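Side-chain contacts in ricin B-related lectin (Polyporus squamosus, PDB 5MUA), which probably binds galactose-bearing glycans through a beta-trefoil lectin domain, which it joins to a calcium-dependent, papain-like protease domain that binds the inhibitor E-64: residues Leu21-Asp26 against Ala67-Asp72; Asp43-Leu48 against Asn224-Ala229; Leu50-Gly55 against Thr61-Phe66. One frame throughout, in Å; residues are numbered along the deposited sequence. Where two conformers were deposited one is given.

Interaction 1: residues Leu21-Asp26 against Ala67-Asp72; sequences LALSED and AGSYMD. With GAL (beta-D-galactopyranose), chain J.
L23 makes the closest packing here, its CD2 methyl meeting both A67 and S69. It lies 3.6 Å from A67 CB, and S69 OG is equally near, so one branched tip serves both the small apolar residue and the flank of the serine. The reach comes from the first torsion, which sets CG opposite the backbone N (chi1 -169°) and sends the chain out toward the 67-69 turn. Alanine and serine suit that turn because their short side chains let the leucine come close. Two residues earlier on the strand, L21 CD1 lies 3.9 Å from M71 CE, the two side chains crossing nearly at right angles; M71 was modelled in two conformers, so this touch is less certain. These residues are part of the ricin-type beta-trefoil, where strand 70-73 carries D72 of the galactose site. There D72 takes two sugar hydroxyls with its carboxylate: GAL O4 donates to OD1 over a very short 2.5 Å, and GAL O3 donates to OD2 at 2.6 Å. Q95 also bonds OD2 and so helps fix the group, while G75, H76 and N94 also hydrogen-bond the sugar. The loose side is the 24-26 turn, with E25 and D26 exposed. It turns from the contact as an ST turn, in which S24 OG accepts from D26 N at 3.1 Å.

Interaction 2: residues Asp43-Leu48 against Asn224-Ala229; sequences DPLNNL and NENFKA
L45 and L48 of one turn close on N226 and F227, at and just beyond the end of helix 208-226. The turn is braced at its start by D43, whose OD1 accepts from N47 ND2 at 2.9 Å through the anti lone pair; the bond is almost straight (177°) and lies in the amide plane of N47. Y10 also bonds this oxygen, so the aspartate ties the turn to strand 7-13. P44 follows, its carbonyl accepting from N47 N as the chain enters the 3-10 turn 45-47. L45 buries the most surface of the first segment. With CG opposite its carbonyl carbon (chi1 -61°), it spreads two methyls: CD1 rests 3.8 Å from N226 CB, with the amide oxygen OD1 as near, while N226 ND2 bonds back to W222 O in the helix. CD2 comes obliquely to the F227 ring, 4.0 Å from CZ. N46 and N47 face other parts of the trefoil, and L48 then brings CD1 to the edge of the phenylalanine, near the ring plane and 3.9 Å from CE1. F227 is also held by F232 in an edge-to-face pair, and its carbonyl accepts from R202 of the second subunit. L45 and L48, meeting F227 from two directions, form part of the partly buried interface joining the beta-trefoil lectin to the C-terminal, papain-like domain.

Interaction 3: residues Leu50-Gly55 against Thr61-Phe66; sequences LIEPVG and TVRNAF
L50 and R63 form the first of two antiparallel hydrogen-bonded pairs: L50 N donates to R63 O at 2.7 Å, and R63 N returns a bond to L50 O at 2.8 Å. E52 and T61 make the second, with E52 N to T61 O at 3.0 Å and T61 N donating back to E52 O. Between them I51 and V62 are a non-hydrogen-bonded pair, where the CA of I51 still approaches T61 O at 3.3 Å as a CA-H...O contact. Water extends the polar network over the face bearing L50, E52, T61 and R63. One molecule lies within hydrogen-bonding reach of L50 O, E52 OE1 and T61 OG1, though with too few protons to serve every acceptor around it. A second accepts from R63 NH1 at 2.8 Å, at the edge of the guanidinium and in its plane, and probably donates to E52 OE1, though it too is short of protons. The opposite charges of E52 and R63 are thus probably bridged by water, OE1 and NH1 standing 5.0 Å apart. R63 NE bonds G68 O, which helps hold the extended arginine at its far end. The other face carries I51 and V62, which run alongside each other in the same direction, with CG1 of I51 4.2 Å from CG2 of V62; beta-branched residues suit such extended strands. Beyond the last pair V54 CG1 touches T61 CG2; a chi1 of 47° sets the threonine OG1 between backbone N and carbonyl carbon, beside the first water, and turns CG2 toward V54. V62 also touches I11 and M71 inside the domain. Paired strands 49-53 and 59-64 form a beta hairpin, the recurring element from which a ricin-type beta-trefoil is built.

In the fold
From the N terminus, residues 21-26 come first, at the end of strand 19-23, and open the loop that interaction 1 will close. Residues 43-48 follow inside that loop, but their partner lies far along the chain. Next comes the short hairpin of interaction 3, 50-55 with 61-66, whose second segment runs straight on into 67-72, where interaction 1 closes. Last, 224-229 returns to 43-48, so interaction 2 crosses interaction 1 while it encloses interaction 3, which is nested in both loops. The bond from L23 N to N46 O joins interactions 1 and 2, and K228 N to F66 O joins 2 and 3. Two contacts are internal to the trefoil; interaction 2 fastens it to the C-terminal domain.

Interaction 1: residues Leu21-Asp26 against Ala67-Asp72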
ATOM      1  N   LEU B  21      12.827  23.240 -20.022  1.00 13.26           N
ATOM      2  CA  LEU B  21      11.821  24.088 -19.508  1.00 12.54           C
ATOM      3  C   LEU B  21      11.363  23.620 -18.143  1.00 12.62           C
ATOM      4  O   LEU B  21      11.227  22.429 -17.888  1.00 14.87           O
ATOM      5  CB  LEU B  21      10.676  24.114 -20.453  1.00 11.82           C
ATOM      6  CG  LEU B  21      10.985  24.798 -21.799  1.00 13.37           C
ATOM      7  CD1 LEU B  21       9.655  24.879 -22.531  1.00 12.88           C
ATOM      8  CD2 LEU B  21      11.572  26.212 -21.628  1.00 14.62           C
ATOM      9  N   ALA B  22      11.094  24.573 -17.289  1.00 12.38           N
ATOM     10  CA  ALA B  22      10.506  24.285 -15.969  1.00 11.99           C
ATOM     11  C   ALA B  22       9.564  25.453 -15.613  1.00 12.66           C
ATOM     12  O   ALA B  22       9.530  26.480 -16.289  1.00 14.09           O
ATOM     13  CB  ALA B  22      11.612  24.109 -14.923  1.00 12.00           C
ATOM     14  N   LEU B  23       8.761  25.281 -14.568  1.00 13.84           N
ATOM     15  CA  LEU B  23       7.929  26.351 -14.056  1.00 14.42           C
ATOM     16  C   LEU B  23       8.501  26.902 -12.762  1.00 15.56           C
ATOM     17  O   LEU B  23       8.847  26.163 -11.862  1.00 15.00           O
ATOM     18  CB  LEU B  23       6.511  25.879 -13.886  1.00 14.96           C
ATOM     19  CG  LEU B  23       5.547  27.002 -13.613  1.00 14.83           C
ATOM     20  CD1 LEU B  23       5.238  27.796 -14.896  1.00 15.60           C
ATOM     21  CD2 LEU B  23       4.226  26.368 -13.127  1.00 14.70           C
ATOM     22  N   SER B  24       8.622  28.217 -12.704  1.00 14.72           N
ATOM     23  CA  SER B  24       9.019  28.945 -11.538  1.00 15.73           C
ATOM     24  C   SER B  24       8.145  28.618 -10.375  1.00 15.44           C
ATOM     25  O   SER B  24       6.947  28.417 -10.562  1.00 15.66           O
ATOM     26  CB  SER B  24       8.942  30.463 -11.743  1.00 16.22           C
ATOM     27  OG  SER B  24       9.459  31.108 -10.573  1.00 18.47           O
ATOM     28  N   GLU B  25       8.739  28.555  -9.182  1.00 16.14           N
ATOM     29  CA  GLU B  25       7.909  28.422  -7.957  1.00 16.35           C
ATOM     30  C   GLU B  25       7.433  29.750  -7.337  1.00 16.94           C
ATOM     31  O   GLU B  25       6.634  29.752  -6.375  1.00 17.92           O
ATOM     32  CB  GLU B  25       8.645  27.588  -6.906  1.00 18.54           C
ATOM     33  CG  GLU B  25       8.981  26.178  -7.300  1.00 19.99           C
ATOM     34  CD  GLU B  25       9.561  25.451  -6.119  1.00 22.43           C
ATOM     35  OE1 GLU B  25      10.747  25.694  -5.864  1.00 27.76           O
ATOM     36  OE2 GLU B  25       8.810  24.731  -5.431  1.00 21.95           O
ATOM     37  N   ASP B  26       7.890  30.882  -7.904  1.00 15.29           N
ATOM     38  CA  ASP B  26       7.547  32.191  -7.406  1.00 15.47           C
ATOM     39  C   ASP B  26       6.460  32.837  -8.235  1.00 16.38           C
ATOM     40  O   ASP B  26       6.473  32.787  -9.511  1.00 19.31           O
ATOM     41  CB  ASP B  26       8.755  33.103  -7.418  1.00 15.38           C
ATOM     42  CG  ASP B  26       9.768  32.747  -6.332  1.00 17.39           C
ATOM     43  OD1 ASP B  26       9.339  32.340  -5.225  1.00 17.10           O
ATOM     44  OD2 ASP B  26      10.946  32.906  -6.622  1.00 13.65           O
ATOM     45  N   ALA B  67       3.155  21.629 -10.600  1.00 11.62           N
ATOM     46  CA  ALA B  67       2.393  22.789 -10.150  1.00 12.85           C
ATOM     47  C   ALA B  67       0.932  22.745 -10.569  1.00 12.70           C
ATOM     48  O   ALA B  67       0.106  23.459  -9.981  1.00 14.39           O
ATOM     49  CB  ALA B  67       3.027  24.097 -10.627  1.00 13.97           C
ATOM     50  N   GLY B  68       0.600  21.917 -11.524  1.00 12.35           N
ATOM     51  CA  GLY B  68      -0.754  21.819 -12.077  1.00 13.07           C
ATOM     52  C   GLY B  68      -1.126  22.896 -13.080  1.00 13.59           C
ATOM     53  O   GLY B  68      -2.151  22.764 -13.778  1.00 15.58           O
ATOM     54  N   SER B  69      -0.341  23.969 -13.100  1.00 14.09           N
ATOM     55  CA  SER B  69      -0.522  25.148 -13.965  1.00 14.24           C
ATOM     56  C   SER B  69      -0.341  24.704 -15.451  1.00 12.80           C
ATOM     57  O   SER B  69       0.432  23.806 -15.790  1.00 14.09           O
ATOM     58  CB  SER B  69       0.616  26.166 -13.685  1.00 14.72           C
ATOM     59  OG  SER B  69       0.672  26.564 -12.368  1.00 22.58           O
ATOM     60  N   TYR B  70      -1.043  25.394 -16.320  1.00 10.99           N
ATOM     61  CA  TYR B  70      -0.962  25.207 -17.762  1.00 11.18           C
ATOM     62  C   TYR B  70      -0.045  26.250 -18.401  1.00 10.70           C
ATOM     63  O   TYR B  70      -0.151  27.443 -18.128  1.00 11.26           O
ATOM     64  CB  TYR B  70      -2.363  25.306 -18.383  1.00 11.20           C
ATOM     65  CG  TYR B  70      -3.204  24.077 -18.040  1.00 11.34           C
ATOM     66  CD1 TYR B  70      -3.771  23.907 -16.773  1.00 11.30           C
ATOM     67  CD2 TYR B  70      -3.374  23.039 -18.967  1.00 12.58           C
ATOM     68  CE1 TYR B  70      -4.472  22.775 -16.443  1.00 10.81           C
ATOM     69  CE2 TYR B  70      -4.161  21.943 -18.680  1.00 12.74           C
ATOM     70  CZ  TYR B  70      -4.691  21.805 -17.409  1.00 11.61           C
ATOM     71  OH  TYR B  70      -5.351  20.675 -17.109  1.00 12.67           O
ATOM     72  N   MET B  71       0.787  25.790 -19.312  1.00 10.82           N
ATOM     73  CA  MET B  71       1.645  26.691 -20.143  1.00 10.79           C
ATOM     74  C   MET B  71       0.697  27.598 -20.937  1.00 10.94           C
ATOM     75  O   MET B  71      -0.235  27.127 -21.619  1.00 10.27           O
ATOM     76  CB  MET B  71       2.494  25.916 -21.064  1.00 11.17           C
ATOM     77  CG  MET B  71       3.500  26.768 -21.815  1.00 10.89           C
ATOM     78  SD  MET B  71       4.485  25.715 -22.991  0.75 12.40           S
ATOM     79  CE  MET B  71       5.793  25.037 -21.966  0.75 12.73           C
ATOM     80  N   ASP B  72       0.907  28.900 -20.809  1.00 11.39           N
ATOM     81  CA  ASP B  72      -0.092  29.878 -21.228  1.00 11.17           C
ATOM     82  C   ASP B  72       0.674  31.079 -21.843  1.00 12.25           C
ATOM     83  O   ASP B  72       1.693  31.537 -21.307  1.00 11.12           O
ATOM     84  CB  ASP B  72      -0.911  30.236 -19.957  1.00 11.11           C
ATOM     85  CG  ASP B  72      -1.873  31.477 -20.119  1.00 11.93           C
ATOM     86  OD1 ASP B  72      -1.382  32.599 -20.453  1.00 11.55           O
ATOM     87  OD2 ASP B  72      -3.055  31.304 -19.735  1.00 11.85           O
TER
HETATM   88  C1  GAL J 301      -5.394  36.744 -19.467  1.00 20.65           C
HETATM   89  C2  GAL J 301      -5.503  35.364 -20.114  1.00 19.11           C
HETATM   90  C3  GAL J 301      -4.907  34.240 -19.292  1.00 17.16           C
HETATM   91  C4  GAL J 301      -3.497  34.652 -18.841  1.00 17.50           C
HETATM   92  C5  GAL J 301      -3.521  36.058 -18.184  1.00 20.12           C
HETATM   93  C6  GAL J 301      -2.149  36.595 -17.836  1.00 22.85           C
HETATM   94  O1  GAL J 301      -5.752  37.654 -20.465  1.00 22.11           O
HETATM   95  O2  GAL J 301      -6.898  35.079 -20.317  1.00 19.75           O
HETATM   96  O3  GAL J 301      -4.951  33.045 -20.113  1.00 17.01           O
HETATM   97  O4  GAL J 301      -2.676  34.656 -20.038  1.00 14.69           O
HETATM   98  O5  GAL J 301      -4.092  37.031 -19.075  1.00 20.40           O
HETATM   99  O6  GAL J 301      -2.314  37.817 -17.136  1.00 27.41           O

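Interaction 2: residues Asp43-Leu48 against Asn224-Ala229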
ATOM      1  N   ASP B  43      17.157  17.853 -11.307  1.00 14.37           N
ATOM      2  CA  ASP B  43      15.935  17.192 -11.806  1.00 14.75           C
ATOM      3  C   ASP B  43      14.703  17.578 -11.019  1.00 15.15           C
ATOM      4  O   ASP B  43      13.965  16.666 -10.567  1.00 14.15           O
ATOM      5  CB  ASP B  43      16.124  15.660 -11.875  1.00 15.98           C
ATOM      6  CG  ASP B  43      15.128  14.982 -12.766  1.00 16.76           C
ATOM      7  OD1 ASP B  43      14.579  15.658 -13.707  1.00 16.52           O
ATOM      8  OD2 ASP B  43      14.902  13.761 -12.551  1.00 15.41           O
ATOM      9  N   PRO B  44      14.470  18.879 -10.816  1.00 14.18           N
ATOM     10  CA  PRO B  44      13.323  19.298  -9.961  1.00 14.87           C
ATOM     11  C   PRO B  44      12.013  18.898 -10.661  1.00 14.49           C
ATOM     12  O   PRO B  44      11.911  18.933 -11.877  1.00 13.65           O
ATOM     13  CB  PRO B  44      13.467  20.822  -9.869  1.00 14.34           C
ATOM     14  CG  PRO B  44      14.164  21.137 -11.104  1.00 14.81           C
ATOM     15  CD  PRO B  44      15.123  20.058 -11.413  1.00 14.55           C
ATOM     16  N   LEU B  45      11.033  18.481  -9.875  1.00 13.42           N
ATOM     17  CA  LEU B  45       9.851  17.865 -10.440  1.00 13.13           C
ATOM     18  C   LEU B  45       9.072  18.828 -11.392  1.00 12.96           C
ATOM     19  O   LEU B  45       8.325  18.369 -12.217  1.00 13.18           O
ATOM     20  CB  LEU B  45       8.921  17.380  -9.315  1.00 13.59           C
ATOM     21  CG  LEU B  45       9.459  16.341  -8.345  1.00 12.67           C
ATOM     22  CD1 LEU B  45       8.429  15.985  -7.269  1.00 12.55           C
ATOM     23  CD2 LEU B  45       9.716  15.113  -9.187  1.00 12.44           C
ATOM     24  N   ASN B  46       9.235  20.145 -11.193  1.00 13.35           N
ATOM     25  CA  ASN B  46       8.630  21.154 -12.035  1.00 13.37           C
ATOM     26  C   ASN B  46       9.252  21.284 -13.431  1.00 11.98           C
ATOM     27  O   ASN B  46       8.857  22.191 -14.192  1.00 12.78           O
ATOM     28  CB  ASN B  46       8.508  22.500 -11.296  1.00 14.25           C
ATOM     29  CG  ASN B  46       9.842  23.039 -10.873  1.00 15.97           C
ATOM     30  OD1 ASN B  46      10.894  22.650 -11.356  1.00 18.09           O
ATOM     31  ND2 ASN B  46       9.802  23.927  -9.907  1.00 19.93           N
ATOM     32  N   ASN B  47      10.169  20.390 -13.772  1.00 11.72           N
ATOM     33  CA  ASN B  47      10.612  20.229 -15.167  1.00 12.21           C
ATOM     34  C   ASN B  47       9.789  19.242 -15.974  1.00 11.77           C
ATOM     35  O   ASN B  47      10.118  18.938 -17.130  1.00 12.70           O
ATOM     36  CB  ASN B  47      12.104  19.952 -15.256  1.00 11.64           C
ATOM     37  CG  ASN B  47      12.468  18.555 -14.766  1.00 12.39           C
ATOM     38  OD1 ASN B  47      11.548  17.706 -14.547  1.00 12.47           O
ATOM     39  ND2 ASN B  47      13.797  18.301 -14.588  1.00 12.82           N
ATOM     40  N   LEU B  48       8.748  18.678 -15.369  1.00 11.28           N
ATOM     41  CA  LEU B  48       7.983  17.636 -16.027  1.00 11.13           C
ATOM     42  C   LEU B  48       6.745  18.206 -16.647  1.00 11.21           C
ATOM     43  O   LEU B  48       5.970  18.856 -15.971  1.00 11.63           O
ATOM     44  CB  LEU B  48       7.597  16.555 -15.032  1.00 11.49           C
ATOM     45  CG  LEU B  48       8.815  15.870 -14.386  1.00 12.39           C
ATOM     46  CD1 LEU B  48       8.385  15.072 -13.140  1.00 12.66           C
ATOM     47  CD2 LEU B  48       9.541  14.956 -15.399  1.00 13.32           C
ATOM     48  N   ASN B 224       0.616  11.588  -5.033  1.00 12.16           N
ATOM     49  CA  ASN B 224      -0.458  12.494  -4.665  1.00 12.37           C
ATOM     50  C   ASN B 224      -0.002  13.782  -4.028  1.00 12.21           C
ATOM     51  O   ASN B 224      -0.515  14.890  -4.280  1.00 13.00           O
ATOM     52  CB  ASN B 224      -1.383  11.765  -3.687  1.00 12.37           C
ATOM     53  CG  ASN B 224      -2.551  12.627  -3.267  1.00 13.34           C
ATOM     54  OD1 ASN B 224      -3.318  13.162  -4.117  1.00 13.42           O
ATOM     55  ND2 ASN B 224      -2.714  12.799  -1.906  1.00 13.75           N
ATOM     56  N   GLU B 225       1.041  13.677  -3.259  1.00 14.59           N
ATOM     57  CA  GLU B 225       1.506  14.821  -2.461  1.00 15.30           C
ATOM     58  C   GLU B 225       2.434  15.749  -3.260  1.00 15.11           C
ATOM     59  O   GLU B 225       2.592  16.896  -2.908  1.00 16.18           O
ATOM     60  CB  GLU B 225       2.150  14.323  -1.193  1.00 16.64           C
ATOM     61  CG  GLU B 225       1.071  13.738  -0.266  1.00 17.22           C
ATOM     62  CD  GLU B 225       1.605  13.049   0.990  1.00 18.90           C
ATOM     63  OE1 GLU B 225       2.827  13.156   1.258  1.00 18.16           O
ATOM     64  OE2 GLU B 225       0.770  12.334   1.677  1.00 20.71           O
ATOM     65  N   ASN B 226       3.010  15.271  -4.352  1.00 13.56           N
ATOM     66  CA  ASN B 226       3.920  16.136  -5.108  1.00 13.98           C
ATOM     67  C   ASN B 226       3.446  16.552  -6.473  1.00 14.92           C
ATOM     68  O   ASN B 226       4.114  17.397  -7.078  1.00 17.66           O
ATOM     69  CB  ASN B 226       5.210  15.406  -5.279  1.00 14.90           C
ATOM     70  CG  ASN B 226       6.056  15.435  -4.049  1.00 17.21           C
ATOM     71  OD1 ASN B 226       6.753  16.416  -3.848  1.00 21.64           O
ATOM     72  ND2 ASN B 226       6.062  14.351  -3.263  1.00 15.60           N
ATOM     73  N   PHE B 227       2.366  15.989  -6.997  1.00 13.03           N
ATOM     74  CA  PHE B 227       1.894  16.389  -8.327  1.00 14.03           C
ATOM     75  C   PHE B 227       0.490  16.941  -8.262  1.00 14.02           C
ATOM     76  O   PHE B 227      -0.434  16.249  -7.831  1.00 14.76           O
ATOM     77  CB  PHE B 227       1.980  15.262  -9.314  1.00 12.63           C
ATOM     78  CG  PHE B 227       3.391  14.772  -9.519  1.00 12.98           C
ATOM     79  CD1 PHE B 227       4.264  15.464 -10.307  1.00 13.08           C
ATOM     80  CD2 PHE B 227       3.849  13.634  -8.931  1.00 14.24           C
ATOM     81  CE1 PHE B 227       5.549  15.001 -10.511  1.00 13.17           C
ATOM     82  CE2 PHE B 227       5.159  13.173  -9.107  1.00 13.46           C
ATOM     83  CZ  PHE B 227       5.997  13.878  -9.890  1.00 13.72           C
ATOM     84  N   LYS B 228       0.343  18.198  -8.629  1.00 13.86           N
ATOM     85  CA  LYS B 228      -0.992  18.855  -8.625  1.00 15.14           C
ATOM     86  C   LYS B 228      -1.794  18.574  -9.873  1.00 15.10           C
ATOM     87  O   LYS B 228      -3.028  18.712  -9.913  1.00 15.91           O
ATOM     88  CB  LYS B 228      -0.883  20.335  -8.303  1.00 18.17           C
ATOM     89  CG  LYS B 228      -0.338  20.604  -6.889  1.00 23.84           C
ATOM     90  CD  LYS B 228       0.236  22.009  -6.680  1.00 27.18           C
ATOM     91  CE  LYS B 228      -0.750  23.152  -7.008  1.00 32.31           C
ATOM     92  NZ  LYS B 228      -1.768  23.461  -5.959  1.00 35.26           N
ATOM     93  N   ALA B 229      -1.123  18.144 -10.930  1.00 13.74           N
ATOM     94  CA  ALA B 229      -1.856  17.673 -12.144  1.00 12.98           C
ATOM     95  C   ALA B 229      -2.488  16.326 -11.840  1.00 14.34           C
ATOM     96  O   ALA B 229      -2.029  15.621 -10.950  1.00 12.78           O
ATOM     97  CB  ALA B 229      -0.859  17.542 -13.318  1.00 12.67           C
TER

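Interaction 3: residues Leu50-Gly55 against Thr61-Phe66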
ATOM      1  N   LEU B  50       3.174  17.428 -18.745  1.00 12.16           N
ATOM      2  CA  LEU B  50       2.127  16.495 -19.112  1.00 13.15           C
ATOM      3  C   LEU B  50       1.372  17.113 -20.266  1.00 12.85           C
ATOM      4  O   LEU B  50       0.782  18.144 -20.127  1.00 13.69           O
ATOM      5  CB  LEU B  50       1.154  16.228 -17.929  1.00 14.57           C
ATOM      6  CG  LEU B  50      -0.114  15.423 -18.272  1.00 15.06           C
ATOM      7  CD1 LEU B  50       0.169  14.012 -18.837  1.00 15.19           C
ATOM      8  CD2 LEU B  50      -0.977  15.226 -17.052  1.00 15.87           C
ATOM      9  N   ILE B  51       1.472  16.452 -21.412  1.00 12.38           N
ATOM     10  CA  ILE B  51       1.035  16.975 -22.701  1.00 12.71           C
ATOM     11  C   ILE B  51      -0.141  16.140 -23.114  1.00 12.20           C
ATOM     12  O   ILE B  51      -0.016  14.909 -23.267  1.00 13.34           O
ATOM     13  CB  ILE B  51       2.192  16.932 -23.700  1.00 11.92           C
ATOM     14  CG1 ILE B  51       3.281  17.840 -23.191  1.00 12.30           C
ATOM     15  CG2 ILE B  51       1.688  17.445 -25.058  1.00 12.62           C
ATOM     16  CD1 ILE B  51       4.464  17.985 -24.142  1.00 12.30           C
ATOM     17  N   GLU B  52      -1.295  16.774 -23.193  1.00 13.10           N
ATOM     18  CA  GLU B  52      -2.566  16.089 -23.388  1.00 14.09           C
ATOM     19  C   GLU B  52      -3.304  16.578 -24.644  1.00 14.25           C
ATOM     20  O   GLU B  52      -3.513  17.739 -24.812  1.00 13.90           O
ATOM     21  CB  GLU B  52      -3.472  16.154 -22.165  1.00 13.20           C
ATOM     22  CG  GLU B  52      -2.870  15.504 -20.931  1.00 14.04           C
ATOM     23  CD  GLU B  52      -3.600  15.819 -19.635  1.00 12.95           C
ATOM     24  OE1 GLU B  52      -3.544  16.981 -19.202  1.00 14.41           O
ATOM     25  OE2 GLU B  52      -4.279  14.912 -19.093  1.00 14.37           O
ATOM     26  N   PRO B  53      -3.750  15.636 -25.473  1.00 14.89           N
ATOM     27  CA  PRO B  53      -4.446  16.007 -26.709  1.00 17.03           C
ATOM     28  C   PRO B  53      -5.753  16.669 -26.401  1.00 17.03           C
ATOM     29  O   PRO B  53      -6.421  16.254 -25.437  1.00 18.19           O
ATOM     30  CB  PRO B  53      -4.628  14.659 -27.435  1.00 16.35           C
ATOM     31  CG  PRO B  53      -4.636  13.634 -26.356  1.00 16.73           C
ATOM     32  CD  PRO B  53      -3.656  14.175 -25.308  1.00 15.84           C
ATOM     33  N   VAL B  54      -6.146  17.663 -27.179  1.00 16.83           N
ATOM     34  CA  VAL B  54      -7.450  18.285 -27.003  1.00 19.18           C
ATOM     35  C   VAL B  54      -8.425  18.022 -28.177  1.00 23.16           C
ATOM     36  O   VAL B  54      -9.378  18.728 -28.323  1.00 24.11           O
ATOM     37  CB  VAL B  54      -7.396  19.799 -26.755  1.00 20.10           C
ATOM     38  CG1 VAL B  54      -6.792  20.125 -25.396  1.00 22.66           C
ATOM     39  CG2 VAL B  54      -6.658  20.467 -27.869  1.00 19.42           C
ATOM     40  N   GLY B  55      -8.184  17.018 -28.993  1.00 25.41           N
ATOM     41  CA  GLY B  55      -9.147  16.634 -30.060  1.00 27.91           C
ATOM     42  C   GLY B  55      -9.083  17.544 -31.288  1.00 29.61           C
ATOM     43  O   GLY B  55     -10.089  17.715 -31.964  1.00 32.77           O
ATOM     44  N   THR B  61      -2.708  20.590 -24.700  1.00 11.95           N
ATOM     45  CA  THR B  61      -2.339  21.398 -23.540  1.00 11.46           C
ATOM     46  C   THR B  61      -0.998  20.853 -23.059  1.00 11.24           C
ATOM     47  O   THR B  61      -0.682  19.687 -23.263  1.00 11.01           O
ATOM     48  CB  THR B  61      -3.361  21.294 -22.423  1.00 12.56           C
ATOM     49  OG1 THR B  61      -3.734  19.922 -22.174  1.00 12.11           O
ATOM     50  CG2 THR B  61      -4.570  22.080 -22.758  1.00 14.07           C
ATOM     51  N   VAL B  62      -0.236  21.715 -22.408  1.00 11.29           N
ATOM     52  CA  VAL B  62       1.067  21.416 -21.879  1.00 11.64           C
ATOM     53  C   VAL B  62       1.000  21.876 -20.438  1.00 11.26           C
ATOM     54  O   VAL B  62       1.010  23.064 -20.114  1.00 11.34           O
ATOM     55  CB  VAL B  62       2.203  22.139 -22.674  1.00 10.86           C
ATOM     56  CG1 VAL B  62       3.566  21.884 -22.053  1.00 11.68           C
ATOM     57  CG2 VAL B  62       2.135  21.728 -24.105  1.00 11.60           C
ATOM     58  N   ARG B  63       0.860  20.910 -19.565  1.00 12.05           N
ATOM     59  CA  ARG B  63       0.611  21.136 -18.125  1.00 12.56           C
ATOM     60  C   ARG B  63       1.800  20.793 -17.283  1.00 11.79           C
ATOM     61  O   ARG B  63       2.416  19.752 -17.496  1.00 11.38           O
ATOM     62  CB  ARG B  63      -0.600  20.274 -17.716  1.00 14.60           C
ATOM     63  CG  ARG B  63      -1.167  20.600 -16.372  1.00 15.27           C
ATOM     64  CD  ARG B  63      -2.314  19.677 -15.967  1.00 14.95           C
ATOM     65  NE  ARG B  63      -2.944  20.278 -14.819  1.00 15.57           N
ATOM     66  CZ  ARG B  63      -3.982  19.761 -14.178  1.00 15.79           C
ATOM     67  NH1 ARG B  63      -4.481  18.573 -14.524  1.00 14.84           N
ATOM     68  NH2 ARG B  63      -4.500  20.447 -13.196  1.00 17.15           N
ATOM     69  N   ASN B  64       2.100  21.617 -16.301  1.00 11.92           N
ATOM     70  CA  ASN B  64       3.208  21.344 -15.391  1.00 11.82           C
ATOM     71  C   ASN B  64       2.739  20.245 -14.417  1.00 12.21           C
ATOM     72  O   ASN B  64       1.749  20.418 -13.741  1.00 13.19           O
ATOM     73  CB  ASN B  64       3.646  22.616 -14.677  1.00 11.92           C
ATOM     74  CG  ASN B  64       4.945  22.442 -13.967  1.00 12.38           C
ATOM     75  OD1 ASN B  64       4.969  22.265 -12.768  1.00 13.38           O
ATOM     76  ND2 ASN B  64       6.054  22.500 -14.706  1.00 12.16           N
ATOM     77  N   ALA B  65       3.360  19.073 -14.432  1.00 12.81           N
ATOM     78  CA  ALA B  65       2.836  17.936 -13.625  1.00 12.58           C
ATOM     79  C   ALA B  65       2.889  18.369 -12.150  1.00 12.90           C
ATOM     80  O   ALA B  65       1.960  18.042 -11.388  1.00 12.73           O
ATOM     81  CB  ALA B  65       3.647  16.660 -13.837  1.00 13.22           C
ATOM     82  N   PHE B  66       3.980  19.038 -11.756  1.00 13.07           N
ATOM     83  CA  PHE B  66       4.199  19.421 -10.376  1.00 12.88           C
ATOM     84  C   PHE B  66       3.176  20.461  -9.927  1.00 12.85           C
ATOM     85  O   PHE B  66       2.410  20.225  -9.023  1.00 12.66           O
ATOM     86  CB  PHE B  66       5.642  19.903 -10.171  1.00 13.41           C
ATOM     87  CG  PHE B  66       5.963  20.372  -8.764  1.00 15.13           C
ATOM     88  CD1 PHE B  66       6.168  19.453  -7.747  1.00 15.81           C
ATOM     89  CD2 PHE B  66       6.006  21.734  -8.451  1.00 17.14           C
ATOM     90  CE1 PHE B  66       6.437  19.894  -6.454  1.00 17.06           C
ATOM     91  CE2 PHE B  66       6.259  22.193  -7.156  1.00 17.38           C
ATOM     92  CZ  PHE B  66       6.502  21.251  -6.162  1.00 16.92           C
TER
HETATM   93  O   HOH W   1      -2.007  18.824 -20.416  1.00 14.01           O
HETATM   94  O   HOH W   2      -3.889  16.682 -16.457  1.00 16.50           O